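Local coordinates for CrtC domain-containing protein (Fusarium vanettenii 77-13-4, PDB 7A0Q), which probably adds water to the isoflavonoid phytoalexin kievitone, a lyase reaction by which the fungus would detoxify this bean defence compound, at residues L178-E184 with P198-W204; L133-S138 with I149-A153; W60-Y64 with Y336-E340; F222-I226 with F321-S325. The contacts are given in a common frame with arbitrary orientation. Residue numbers count along the deposited sequence, not the author numbering.

Interaction 1: residues L178-E184 with P198-W204; sequences LPSAKTE and PAKSHTW
Pro-179 lays its ring over one face of the Trp-204 indole, with CB of Pro-179 3.4 Å from CE3 of Trp-204; the indole has chi1 t and chi2 -58°. At Ser-180 the chain turns a corner (phi/psi -137/53), and strand 181-184 then crosses strand 202-204 at 120°, with axes 4.9 Å apart. Their single bridge is the antiparallel hydrogen-bonded pair Ala-181 and Thr-203 (CA-CA 5.0 Å): Ala-181 N to Thr-203 O is 2.9 Å and Thr-203 N to Ala-181 O 3.1 Å. His-202, chi1 p, gives ND1 to Pro-179 O (3.3 Å), while its NE2 bonds Tyr-336. Thr-183, chi1 m, donates OG1 to Ala-181 O (2.9 Å); OG1 of Thr-183 lies 2.7 Å from OG1 of Thr-203, and the latter hydrogen-bonds Ser-63. Farther along, a water links Thr-183 N, Pro-198 O and Ser-201 O, each at 2.7 Å. A pair this splayed, zipped briefly and then bridged by solvent, fits the strongly twisted antiparallel strands of a lipocalin-like sheet.

Interaction 2: residues L133-S138 with I149-A153; sequences LSKLRS and ITYDA
This is a main-chain pairing between the two arms of a beta hairpin, strands 136-142 and 145-152, in the N-terminal lipocalin-like sheet. The paired strands run antiparallel at 150° with axes 4.6 Å apart. Leu-136 with Tyr-151 and Ser-138 with Ile-149 are hydrogen-bonded pairs; Arg-137 with Thr-150, between them, is a non-hydrogen-bonded pair (CA-CA 4.3 Å). Leu-136 N reaches Tyr-151 O at 2.9 Å and Tyr-151 N reaches Leu-136 O at 2.8 Å; Ser-138 N to Ile-149 O is 2.8 Å and Ile-149 N to Ser-138 O 2.9 Å. Beyond the strand, Ala-153 N donates to Leu-133 O at 2.9 Å, holding the loop 133-135 against the second arm.

On the buried face, Tyr-151 (chi1 37°, chi2 -81°) leans across the neighbouring strand: its CE2 lies 3.4 Å from Leu-136 CB and its OH hydrogen-bonds Ser-138 OG at 2.7 Å. That serine also bonds Ser-61, tying the hairpin to strand 58-66. On the other face Arg-137, chi1 and chi2 t but chi3 m, folds its guanidinium over Thr-150, NH1 of Arg-137 to CG2 of Thr-150 3.4 Å, and forms salt bridges with Asp-148 and Glu-128. Strands 123-127 and 171-189 flank the two arms, making the pair a beta hairpin within the antiparallel sheet of the N-terminal lipocalin-like domain, as in calycin folds.

Interaction 3: residues W60-Y64 with Y336-E340; sequences WSSSY and YGLVE. With IMD (imidazole), chain F.
Packing between two sheets makes this contact: strands 60-64 and 336-340 run at 147° to each other with axes 9.2 Å apart, too far for backbone pairing, and side chains fill the gap. Ser-62 faces Leu-338, CA-CA 8.2 Å.

Apolar contacts come first. Trp-60 (chi1 t, chi2 104°) presents its indole edge to Leu-338, with CZ2 of Trp-60 3.8 Å from CD2 of Leu-338. CB of Ser-62 adds a van der Waals contact, 4.2 Å from CD1 of Leu-338, while its hydroxyl bonds Gln-223. Of the aromatic contacts, Tyr-64 (chi1 m) and Tyr-336 (chi1 p) meet obliquely, centroids 5.3 Å apart and planes at 57°, Tyr-64 CD2 to Tyr-336 CE1 being 3.8 Å. Tyr-64 OH comes within 3.4 Å of Gly-337 C.

Polar bonds run to third parties. Tyr-64 OH bonds Gln-223 and Tyr-336 OH bonds His-202. A bound imidazole, probably from the crystallisation liquor, lies over one face of Trp-60 (its C4 to CD2 of Trp-60 3.6 Å) and donates N1 to Glu-340 OE2 at 2.6 Å; it also bonds Asp-206, and may mark a pocket between the two units, lined here by Trp-60, Glu-340 and Asp-206.

Strand 60-64 is flanked in its sheet by strands 72-81 and 202-210, strand 336-340 in its barrel by strands 218-225 and 317-328.

Interaction 4: residues F222-I226 with F321-S325; sequences FQLHI and FITFS
The ring of Phe-324 (chi1 p, chi2 -91°) is the larger bump here, seated in the hollow formed by Leu-224, the carbonyl of His-225 and Ile-226: CE1 of Phe-324 is 3.9 Å from Leu-224 CD2, and its CZ is 3.3 Å from His-225 O and 3.7 Å from Ile-226 CG1. Ile-322 is the second bump. With chi1 p and chi2 t it pushes CD1 into the notch between Phe-222 and Leu-224, 3.8 Å from CD1 of Phe-222, whose ring it meets edge-on, and 3.7 Å from CD2 of Leu-224. Leu-224, chi1 m, thus wedges its CD2 between Ile-322 and Phe-324. Both strands are extended, 222-225 and 321-325, crossing at -57° with axes 8.7 Å apart; Leu-224 and Ile-322 have the nearest CA atoms, at 8.8 Å. They belong to the closed eight-stranded antiparallel barrel of the lipocalin-like domain, each beside strand 331-343, and the contact bridges across that strand within the barrel's apolar interior. Leu-299 of strand 295-308 touches Phe-222, Leu-224, Ile-322 and Phe-324 alike, and Trp-287 meets the Phe-222 ring edge-to-face. Gln-223 and His-225 instead pair with each other, His-225 NE2 to Gln-223 OE1 2.8 Å, and Gln-223 also bonds Tyr-64 of the N-terminal sheet.

Two lipocalin-like units meet in this chain, and the four contacts step across their junction. Interactions 1 and 2, centres 9 Å apart, share the N-terminal sheet, where strands 145-152 and 171-189 are neighbours; interaction 4 lies in the C-terminal barrel, 22 Å from interaction 2 between centres. Interaction 3 joins the two units, its centre 11 Å from that of interaction 1 and 9 Å from that of interaction 4. Along the chain, interactions 2, 1 and 4 follow in that order, all nested inside the loop that interaction 3 closes. His-202 to Tyr-336 and Tyr-64 to Gln-223 are hydrogen bonds across the junction, which so combines a packed interface with an imidazole-holding cavity, possibly a pocket.

Interaction 1: residues L178-E184 with P198-W204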
loop_
_atom_site.group_PDB
_atom_site.type_symbol
_atom_site.label_atom_id
_atom_site.label_comp_id
_atom_site.label_asym_id
_atom_site.label_seq_id
_atom_site.Cartn_x
_atom_site.Cartn_y
_atom_site.Cartn_z
ATOM N N LEU A 178 0.083 -7.573 -4.147
ATOM C CA LEU A 178 -0.909 -8.641 -4.192
ATOM C C LEU A 178 -2.233 -7.980 -3.843
ATOM O O LEU A 178 -2.496 -7.715 -2.661
ATOM C CB LEU A 178 -0.565 -9.748 -3.189
ATOM C CG LEU A 178 0.859 -10.292 -3.335
ATOM C CD1 LEU A 178 1.214 -11.321 -2.259
ATOM C CD2 LEU A 178 1.088 -10.850 -4.736
ATOM N N PRO A 179 -3.085 -7.650 -4.830
ATOM C CA PRO A 179 -4.102 -6.601 -4.607
ATOM C C PRO A 179 -5.337 -6.983 -3.803
ATOM O O PRO A 179 -5.870 -6.139 -3.074
ATOM C CB PRO A 179 -4.521 -6.203 -6.032
ATOM C CG PRO A 179 -3.518 -6.798 -6.924
ATOM C CD PRO A 179 -2.957 -8.001 -6.254
ATOM N N SER A 180 -5.791 -8.230 -3.908
ATOM C CA SER A 180 -7.101 -8.613 -3.386
ATOM C C SER A 180 -7.024 -9.946 -2.653
ATOM O O SER A 180 -7.793 -10.875 -2.916
ATOM C CB SER A 180 -8.120 -8.675 -4.521
ATOM O OG SER A 180 -8.340 -7.384 -5.051
ATOM N N ALA A 181 -6.096 -10.038 -1.703
ATOM C CA ALA A 181 -5.888 -11.274 -0.961
ATOM C C ALA A 181 -7.051 -11.559 -0.016
ATOM O O ALA A 181 -7.563 -10.658 0.651
ATOM C CB ALA A 181 -4.589 -11.187 -0.146
ATOM N N LYS A 182 -7.458 -12.826 0.035
ATOM C CA LYS A 182 -8.445 -13.260 1.023
ATOM C C LYS A 182 -7.949 -12.949 2.429
ATOM O O LYS A 182 -6.803 -13.240 2.772
ATOM C CB LYS A 182 -8.714 -14.759 0.862
ATOM C CG LYS A 182 -9.789 -15.304 1.790
ATOM C CD LYS A 182 -10.010 -16.794 1.548
ATOM C CE LYS A 182 -10.975 -17.354 2.596
ATOM N NZ LYS A 182 -11.176 -18.825 2.463
ATOM N N THR A 183 -8.827 -12.366 3.247
ATOM C CA THR A 183 -8.471 -11.805 4.541
ATOM C C THR A 183 -9.363 -12.368 5.641
ATOM O O THR A 183 -10.582 -12.432 5.483
ATOM C CB THR A 183 -8.619 -10.281 4.491
ATOM O OG1 THR A 183 -7.841 -9.774 3.397
ATOM C CG2 THR A 183 -8.173 -9.645 5.785
ATOM N N GLU A 184 -8.747 -12.733 6.767
ATOM C CA GLU A 184 -9.445 -13.214 7.958
ATOM C C GLU A 184 -8.811 -12.576 9.188
ATOM O O GLU A 184 -7.776 -11.912 9.107
ATOM C CB GLU A 184 -9.394 -14.745 8.066
ATOM C CG GLU A 184 -10.087 -15.470 6.927
ATOM C CD GLU A 184 -10.099 -16.965 7.129
ATOM O OE1 GLU A 184 -9.310 -17.662 6.456
ATOM O OE2 GLU A 184 -10.896 -17.443 7.966
ATOM N N PRO A 198 -14.487 -12.712 5.644
ATOM C CA PRO A 198 -13.631 -12.941 4.464
ATOM C C PRO A 198 -14.368 -12.822 3.135
ATOM O O PRO A 198 -13.714 -12.645 2.101
ATOM C CB PRO A 198 -13.097 -14.361 4.676
ATOM C CG PRO A 198 -14.111 -15.022 5.574
ATOM C CD PRO A 198 -14.717 -13.937 6.428
ATOM N N ALA A 199 -15.699 -12.904 3.111
ATOM C CA ALA A 199 -16.396 -12.746 1.843
ATOM C C ALA A 199 -16.481 -11.292 1.401
ATOM O O ALA A 199 -16.748 -11.028 0.223
ATOM C CB ALA A 199 -17.808 -13.340 1.940
ATOM N N LYS A 200 -16.254 -10.344 2.309
ATOM C CA LYS A 200 -16.485 -8.936 2.026
ATOM C C LYS A 200 -15.290 -8.096 2.454
ATOM O O LYS A 200 -15.431 -6.954 2.889
ATOM C CB LYS A 200 -17.776 -8.465 2.691
ATOM C CG LYS A 200 -19.004 -9.122 2.055
ATOM C CD LYS A 200 -20.296 -8.775 2.771
ATOM C CE LYS A 200 -21.493 -9.383 2.034
ATOM N NZ LYS A 200 -22.778 -9.130 2.745
ATOM N N SER A 201 -14.090 -8.652 2.290
ATOM C CA SER A 201 -12.847 -8.011 2.704
ATOM C C SER A 201 -11.763 -8.375 1.689
ATOM O O SER A 201 -11.873 -9.368 0.967
ATOM C CB SER A 201 -12.407 -8.484 4.099
ATOM O OG SER A 201 -13.345 -8.113 5.114
ATOM N N HIS A 202 -10.700 -7.571 1.644
ATOM C CA HIS A 202 -9.505 -7.994 0.918
ATOM C C HIS A 202 -8.328 -7.166 1.396
ATOM O O HIS A 202 -8.499 -6.097 1.975
ATOM C CB HIS A 202 -9.656 -7.867 -0.606
ATOM C CG HIS A 202 -9.804 -6.455 -1.089
ATOM N ND1 HIS A 202 -8.765 -5.736 -1.653
ATOM C CD2 HIS A 202 -10.878 -5.629 -1.096
ATOM C CE1 HIS A 202 -9.199 -4.532 -1.988
ATOM N NE2 HIS A 202 -10.475 -4.439 -1.655
ATOM N N THR A 203 -7.130 -7.679 1.146
ATOM C CA THR A 203 -5.908 -6.999 1.558
ATOM C C THR A 203 -5.013 -6.816 0.346
ATOM O O THR A 203 -4.813 -7.756 -0.427
ATOM C CB THR A 203 -5.168 -7.791 2.651
ATOM O OG1 THR A 203 -5.977 -7.830 3.830
ATOM C CG2 THR A 203 -3.819 -7.149 3.006
ATOM N N TRP A 204 -4.480 -5.608 0.181
ATOM C CA TRP A 204 -3.401 -5.357 -0.761
ATOM C C TRP A 204 -2.118 -5.441 0.049
ATOM O O TRP A 204 -1.895 -4.630 0.954
ATOM C CB TRP A 204 -3.540 -3.993 -1.427
ATOM C CG TRP A 204 -2.427 -3.660 -2.418
ATOM C CD1 TRP A 204 -1.073 -3.603 -2.172
ATOM C CD2 TRP A 204 -2.597 -3.327 -3.798
ATOM N NE1 TRP A 204 -0.398 -3.245 -3.324
ATOM C CE2 TRP A 204 -1.312 -3.072 -4.333
ATOM C CE3 TRP A 204 -3.713 -3.207 -4.633
ATOM C CZ2 TRP A 204 -1.120 -2.706 -5.668
ATOM C CZ3 TRP A 204 -3.518 -2.830 -5.959
ATOM C CH2 TRP A 204 -2.233 -2.599 -6.463
HETATM O O HOH W 1 -11.209 -11.770 2.091
#

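Interaction 2: residues L133-S138 with I149-A153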
loop_
_atom_site.group_PDB
_atom_site.type_symbol
_atom_site.label_atom_id
_atom_site.label_comp_id
_atom_site.label_asym_id
_atom_site.label_seq_id
_atom_site.Cartn_x
_atom_site.Cartn_y
_atom_site.Cartn_z
ATOM N N LEU A 133 3.121 -16.872 0.972
ATOM C CA LEU A 133 2.041 -16.336 0.151
ATOM C C LEU A 133 0.680 -16.838 0.625
ATOM O O LEU A 133 -0.290 -16.076 0.652
ATOM C CB LEU A 133 2.242 -16.731 -1.315
ATOM C CG LEU A 133 3.413 -16.065 -2.044
ATOM C CD1 LEU A 133 3.576 -16.741 -3.399
ATOM C CD2 LEU A 133 3.173 -14.566 -2.187
ATOM N N SER A 134 0.600 -18.123 0.981
ATOM C CA SER A 134 -0.677 -18.733 1.343
ATOM C C SER A 134 -1.184 -18.268 2.698
ATOM O O SER A 134 -2.398 -18.310 2.940
ATOM C CB SER A 134 -0.554 -20.257 1.337
ATOM O OG SER A 134 -0.321 -20.732 0.028
ATOM N N LYS A 135 -0.297 -17.812 3.579
ATOM C CA LYS A 135 -0.741 -17.213 4.832
ATOM C C LYS A 135 0.316 -16.235 5.312
ATOM O O LYS A 135 1.444 -16.632 5.608
ATOM C CB LYS A 135 -1.024 -18.270 5.902
ATOM C CG LYS A 135 -1.827 -17.712 7.071
ATOM C CD LYS A 135 -2.234 -18.816 8.043
ATOM C CE LYS A 135 -3.035 -18.243 9.205
ATOM N NZ LYS A 135 -3.313 -19.298 10.237
ATOM N N LEU A 136 -0.073 -14.970 5.382
ATOM C CA LEU A 136 0.717 -13.878 5.925
ATOM C C LEU A 136 -0.100 -13.229 7.030
ATOM O O LEU A 136 -1.331 -13.328 7.040
ATOM C CB LEU A 136 1.055 -12.842 4.840
ATOM C CG LEU A 136 1.918 -13.359 3.695
ATOM C CD1 LEU A 136 1.850 -12.379 2.509
ATOM C CD2 LEU A 136 3.349 -13.540 4.161
ATOM N N ARG A 137 0.577 -12.553 7.957
ATOM C CA ARG A 137 -0.089 -11.971 9.118
ATOM C C ARG A 137 0.441 -10.571 9.378
ATOM O O ARG A 137 1.657 -10.381 9.488
ATOM C CB ARG A 137 0.109 -12.842 10.366
ATOM C CG ARG A 137 -0.629 -12.323 11.612
ATOM C CD ARG A 137 -0.270 -13.127 12.886
ATOM N NE ARG A 137 -0.505 -14.557 12.709
ATOM C CZ ARG A 137 -1.679 -15.159 12.908
ATOM N NH1 ARG A 137 -2.734 -14.455 13.294
ATOM N NH2 ARG A 137 -1.799 -16.464 12.711
ATOM N N SER A 138 -0.472 -9.600 9.473
ATOM C CA SER A 138 -0.177 -8.249 9.954
ATOM C C SER A 138 -0.847 -8.077 11.308
ATOM O O SER A 138 -2.064 -8.240 11.416
ATOM C CB SER A 138 -0.673 -7.172 8.983
ATOM O OG SER A 138 0.031 -7.224 7.755
ATOM N N ILE A 149 -4.548 -9.742 11.642
ATOM C CA ILE A 149 -5.134 -9.941 10.323
ATOM C C ILE A 149 -4.269 -10.929 9.557
ATOM O O ILE A 149 -3.056 -10.726 9.437
ATOM C CB ILE A 149 -5.225 -8.610 9.554
ATOM C CG1 ILE A 149 -6.040 -7.595 10.358
ATOM C CG2 ILE A 149 -5.807 -8.847 8.187
ATOM C CD1 ILE A 149 -6.059 -6.183 9.756
ATOM N N THR A 150 -4.881 -11.990 9.033
ATOM C CA THR A 150 -4.165 -12.908 8.161
ATOM C C THR A 150 -4.705 -12.807 6.744
ATOM O O THR A 150 -5.860 -12.435 6.527
ATOM C CB THR A 150 -4.262 -14.358 8.642
ATOM O OG1 THR A 150 -5.637 -14.766 8.710
ATOM C CG2 THR A 150 -3.604 -14.501 10.011
ATOM N N TYR A 151 -3.850 -13.097 5.769
ATOM C CA TYR A 151 -4.313 -13.014 4.391
ATOM C C TYR A 151 -3.568 -14.026 3.534
ATOM O O TYR A 151 -2.461 -14.467 3.855
ATOM C CB TYR A 151 -4.198 -11.581 3.810
ATOM C CG TYR A 151 -2.981 -10.809 4.266
ATOM C CD1 TYR A 151 -2.964 -10.163 5.499
ATOM C CD2 TYR A 151 -1.844 -10.737 3.467
ATOM C CE1 TYR A 151 -1.837 -9.477 5.931
ATOM C CE2 TYR A 151 -0.720 -10.055 3.893
ATOM C CZ TYR A 151 -0.726 -9.423 5.117
ATOM O OH TYR A 151 0.397 -8.750 5.542
ATOM N N ASP A 152 -4.227 -14.404 2.443
ATOM C CA ASP A 152 -3.819 -15.490 1.559
ATOM C C ASP A 152 -3.815 -14.916 0.146
ATOM O O ASP A 152 -4.832 -14.378 -0.306
ATOM C CB ASP A 152 -4.803 -16.664 1.706
ATOM C CG ASP A 152 -4.513 -17.839 0.781
ATOM O OD1 ASP A 152 -3.597 -17.773 -0.065
ATOM O OD2 ASP A 152 -5.230 -18.866 0.912
ATOM N N ALA A 153 -2.673 -15.015 -0.536
ATOM C CA ALA A 153 -2.440 -14.278 -1.780
ATOM C C ALA A 153 -3.147 -14.936 -2.970
ATOM O O ALA A 153 -2.542 -15.267 -3.989
ATOM C CB ALA A 153 -0.946 -14.148 -2.032
#

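Interaction 3: residues W60-Y64 with Y336-E340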
loop_
_atom_site.group_PDB
_atom_site.type_symbol
_atom_site.label_atom_id
_atom_site.label_comp_id
_atom_site.label_asym_id
_atom_site.label_seq_id
_atom_site.Cartn_x
_atom_site.Cartn_y
_atom_site.Cartn_z
ATOM N N TRP A 60 4.323 -4.252 3.698
ATOM C CA TRP A 60 3.235 -3.285 3.817
ATOM C C TRP A 60 1.903 -3.935 3.471
ATOM O O TRP A 60 1.823 -4.726 2.532
ATOM C CB TRP A 60 3.538 -2.113 2.875
ATOM C CG TRP A 60 2.670 -0.912 2.885
ATOM C CD1 TRP A 60 2.967 0.301 3.442
ATOM C CD2 TRP A 60 1.410 -0.745 2.214
ATOM N NE1 TRP A 60 1.966 1.200 3.190
ATOM C CE2 TRP A 60 0.995 0.588 2.436
ATOM C CE3 TRP A 60 0.594 -1.592 1.456
ATOM C CZ2 TRP A 60 -0.209 1.093 1.941
ATOM C CZ3 TRP A 60 -0.605 -1.083 0.950
ATOM C CH2 TRP A 60 -0.992 0.246 1.199
ATOM N N SER A 61 0.862 -3.606 4.236
ATOM C CA SER A 61 -0.465 -4.124 3.928
ATOM C C SER A 61 -1.526 -3.074 4.206
ATOM O O SER A 61 -1.444 -2.325 5.186
ATOM C CB SER A 61 -0.790 -5.419 4.716
ATOM O OG SER A 61 -0.836 -5.232 6.128
ATOM N N SER A 62 -2.512 -3.014 3.315
ATOM C CA SER A 62 -3.732 -2.239 3.541
ATOM C C SER A 62 -4.934 -3.166 3.393
ATOM O O SER A 62 -5.179 -3.711 2.312
ATOM C CB SER A 62 -3.795 -1.040 2.595
ATOM O OG SER A 62 -3.932 -1.440 1.238
ATOM N N SER A 63 -5.654 -3.378 4.491
ATOM C CA SER A 63 -6.798 -4.280 4.496
ATOM C C SER A 63 -8.083 -3.476 4.432
ATOM O O SER A 63 -8.294 -2.573 5.248
ATOM C CB SER A 63 -6.798 -5.164 5.745
ATOM O OG SER A 63 -5.650 -5.992 5.784
ATOM N N TYR A 64 -8.912 -3.792 3.442
ATOM C CA TYR A 64 -10.232 -3.204 3.268
ATOM C C TYR A 64 -11.230 -4.197 3.848
ATOM O O TYR A 64 -11.465 -5.255 3.259
ATOM C CB TYR A 64 -10.496 -2.941 1.788
ATOM C CG TYR A 64 -9.445 -2.080 1.107
ATOM C CD1 TYR A 64 -8.284 -2.640 0.581
ATOM C CD2 TYR A 64 -9.626 -0.704 0.995
ATOM C CE1 TYR A 64 -7.327 -1.841 -0.047
ATOM C CE2 TYR A 64 -8.694 0.097 0.377
ATOM C CZ TYR A 64 -7.547 -0.471 -0.141
ATOM O OH TYR A 64 -6.643 0.360 -0.749
ATOM N N TYR A 336 -12.160 2.881 -5.397
ATOM C CA TYR A 336 -11.583 3.268 -4.120
ATOM C C TYR A 336 -10.144 2.776 -4.090
ATOM O O TYR A 336 -9.703 2.023 -4.963
ATOM C CB TYR A 336 -12.378 2.683 -2.943
ATOM C CG TYR A 336 -12.370 1.167 -2.939
ATOM C CD1 TYR A 336 -11.317 0.454 -2.361
ATOM C CD2 TYR A 336 -13.405 0.443 -3.526
ATOM C CE1 TYR A 336 -11.289 -0.937 -2.381
ATOM C CE2 TYR A 336 -13.395 -0.947 -3.536
ATOM C CZ TYR A 336 -12.335 -1.629 -2.967
ATOM O OH TYR A 336 -12.313 -3.001 -2.979
ATOM N N GLY A 337 -9.419 3.193 -3.062
ATOM C CA GLY A 337 -8.052 2.724 -2.907
ATOM C C GLY A 337 -7.333 3.511 -1.846
ATOM O O GLY A 337 -7.933 3.934 -0.854
ATOM N N LEU A 338 -6.037 3.714 -2.069
ATOM C CA LEU A 338 -5.209 4.396 -1.086
ATOM C C LEU A 338 -4.228 5.325 -1.786
ATOM O O LEU A 338 -3.719 5.013 -2.868
ATOM C CB LEU A 338 -4.456 3.382 -0.207
ATOM C CG LEU A 338 -3.524 3.959 0.868
ATOM C CD1 LEU A 338 -3.612 3.150 2.156
ATOM C CD2 LEU A 338 -2.071 4.027 0.357
ATOM N N VAL A 339 -3.988 6.484 -1.171
ATOM C CA VAL A 339 -2.920 7.385 -1.582
ATOM C C VAL A 339 -1.866 7.403 -0.487
ATOM O O VAL A 339 -2.191 7.483 0.707
ATOM C CB VAL A 339 -3.432 8.805 -1.888
ATOM C CG1 VAL A 339 -4.034 9.453 -0.654
ATOM C CG2 VAL A 339 -2.289 9.637 -2.443
ATOM N N GLU A 340 -0.607 7.275 -0.889
ATOM C CA GLU A 340 0.526 7.452 0.004
ATOM C C GLU A 340 1.282 8.707 -0.403
ATOM O O GLU A 340 1.605 8.883 -1.583
ATOM C CB GLU A 340 1.450 6.237 -0.042
ATOM C CG GLU A 340 2.762 6.455 0.668
ATOM C CD GLU A 340 3.622 5.222 0.640
ATOM O OE1 GLU A 340 3.458 4.376 1.542
ATOM O OE2 GLU A 340 4.442 5.077 -0.288
HETATM N N1 IMD F . 4.191 2.543 -0.906
HETATM C C2 IMD F . 4.284 1.769 -2.012
HETATM N N3 IMD F . 3.815 0.534 -1.702
HETATM C C4 IMD F . 3.425 0.535 -0.417
HETATM C C5 IMD F . 3.658 1.801 0.088
#

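Interaction 4: residues F222-I226 with F321-S325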
loop_
_atom_site.group_PDB
_atom_site.type_symbol
_atom_site.label_atom_id
_atom_site.label_comp_id
_atom_site.label_asym_id
_atom_site.label_seq_id
_atom_site.Cartn_x
_atom_site.Cartn_y
_atom_site.Cartn_z
ATOM N N PHE A 222 -0.319 5.865 -5.695
ATOM C CA PHE A 222 -1.726 5.497 -5.704
ATOM C C PHE A 222 -1.890 3.993 -5.879
ATOM O O PHE A 222 -1.240 3.374 -6.732
ATOM C CB PHE A 222 -2.487 6.192 -6.831
ATOM C CG PHE A 222 -2.645 7.665 -6.642
ATOM C CD1 PHE A 222 -3.697 8.167 -5.884
ATOM C CD2 PHE A 222 -1.756 8.553 -7.233
ATOM C CE1 PHE A 222 -3.856 9.537 -5.705
ATOM C CE2 PHE A 222 -1.913 9.928 -7.068
ATOM C CZ PHE A 222 -2.957 10.421 -6.311
ATOM N N GLN A 223 -2.811 3.434 -5.102
ATOM C CA GLN A 223 -3.228 2.040 -5.187
ATOM C C GLN A 223 -4.722 2.063 -5.477
ATOM O O GLN A 223 -5.506 2.462 -4.612
ATOM C CB GLN A 223 -2.932 1.327 -3.868
ATOM C CG GLN A 223 -3.434 -0.100 -3.823
ATOM C CD GLN A 223 -3.832 -0.552 -2.431
ATOM O OE1 GLN A 223 -4.918 -1.103 -2.246
ATOM N NE2 GLN A 223 -2.950 -0.348 -1.446
ATOM N N LEU A 224 -5.131 1.655 -6.680
ATOM C CA LEU A 224 -6.517 1.850 -7.103
ATOM C C LEU A 224 -7.216 0.540 -7.448
ATOM O O LEU A 224 -6.644 -0.338 -8.108
ATOM C CB LEU A 224 -6.601 2.799 -8.306
ATOM C CG LEU A 224 -5.870 4.135 -8.144
ATOM C CD1 LEU A 224 -5.990 4.959 -9.428
ATOM C CD2 LEU A 224 -6.365 4.924 -6.908
ATOM N N HIS A 225 -8.482 0.449 -7.039
ATOM C CA HIS A 225 -9.375 -0.660 -7.361
ATOM C C HIS A 225 -10.595 -0.127 -8.102
ATOM O O HIS A 225 -11.137 0.919 -7.735
ATOM C CB HIS A 225 -9.845 -1.393 -6.097
ATOM C CG HIS A 225 -8.722 -1.875 -5.237
ATOM N ND1 HIS A 225 -8.281 -3.180 -5.249
ATOM C CD2 HIS A 225 -7.908 -1.208 -4.385
ATOM C CE1 HIS A 225 -7.261 -3.307 -4.414
ATOM N NE2 HIS A 225 -7.008 -2.119 -3.888
ATOM N N ILE A 226 -11.008 -0.843 -9.147
ATOM C CA ILE A 226 -12.216 -0.504 -9.906
ATOM C C ILE A 226 -13.145 -1.713 -9.843
ATOM O O ILE A 226 -13.018 -2.641 -10.656
ATOM C CB ILE A 226 -11.887 -0.107 -11.355
ATOM C CG1 ILE A 226 -10.920 1.079 -11.357
ATOM C CG2 ILE A 226 -13.176 0.246 -12.123
ATOM C CD1 ILE A 226 -10.360 1.430 -12.735
ATOM N N PHE A 321 -7.184 6.389 2.815
ATOM C CA PHE A 321 -8.261 5.841 2.001
ATOM C C PHE A 321 -8.814 6.934 1.096
ATOM O O PHE A 321 -9.009 8.072 1.529
ATOM C CB PHE A 321 -9.362 5.299 2.915
ATOM C CG PHE A 321 -10.491 4.632 2.196
ATOM C CD1 PHE A 321 -10.270 3.535 1.377
ATOM C CD2 PHE A 321 -11.796 5.088 2.363
ATOM C CE1 PHE A 321 -11.325 2.908 0.727
ATOM C CE2 PHE A 321 -12.859 4.470 1.718
ATOM C CZ PHE A 321 -12.633 3.376 0.899
ATOM N N ILE A 322 -9.050 6.588 -0.170
ATOM C CA ILE A 322 -9.546 7.531 -1.167
ATOM C C ILE A 322 -10.664 6.873 -1.964
ATOM O O ILE A 322 -10.741 5.645 -2.075
ATOM C CB ILE A 322 -8.433 8.018 -2.132
ATOM C CG1 ILE A 322 -7.876 6.839 -2.942
ATOM C CG2 ILE A 322 -7.320 8.760 -1.377
ATOM C CD1 ILE A 322 -6.917 7.241 -4.069
ATOM N N THR A 323 -11.542 7.703 -2.527
ATOM C CA THR A 323 -12.511 7.264 -3.520
ATOM C C THR A 323 -12.286 8.061 -4.795
ATOM O O THR A 323 -11.643 9.114 -4.785
ATOM C CB THR A 323 -13.963 7.448 -3.042
ATOM O OG1 THR A 323 -14.196 8.840 -2.797
ATOM C CG2 THR A 323 -14.233 6.652 -1.764
ATOM N N PHE A 324 -12.795 7.549 -5.911
ATOM C CA PHE A 324 -12.587 8.276 -7.151
ATOM C C PHE A 324 -13.684 7.948 -8.149
ATOM O O PHE A 324 -14.360 6.918 -8.064
ATOM C CB PHE A 324 -11.196 8.002 -7.765
ATOM C CG PHE A 324 -10.967 6.572 -8.184
ATOM C CD1 PHE A 324 -10.406 5.656 -7.302
ATOM C CD2 PHE A 324 -11.283 6.150 -9.465
ATOM C CE1 PHE A 324 -10.185 4.344 -7.689
ATOM C CE2 PHE A 324 -11.069 4.840 -9.858
ATOM C CZ PHE A 324 -10.521 3.931 -8.962
ATOM N N SER A 325 -13.854 8.864 -9.090
ATOM C CA SER A 325 -14.629 8.650 -10.293
ATOM C C SER A 325 -13.722 8.905 -11.484
ATOM O O SER A 325 -12.631 9.470 -11.359
ATOM C CB SER A 325 -15.853 9.576 -10.344
ATOM O OG SER A 325 -15.443 10.932 -10.373
#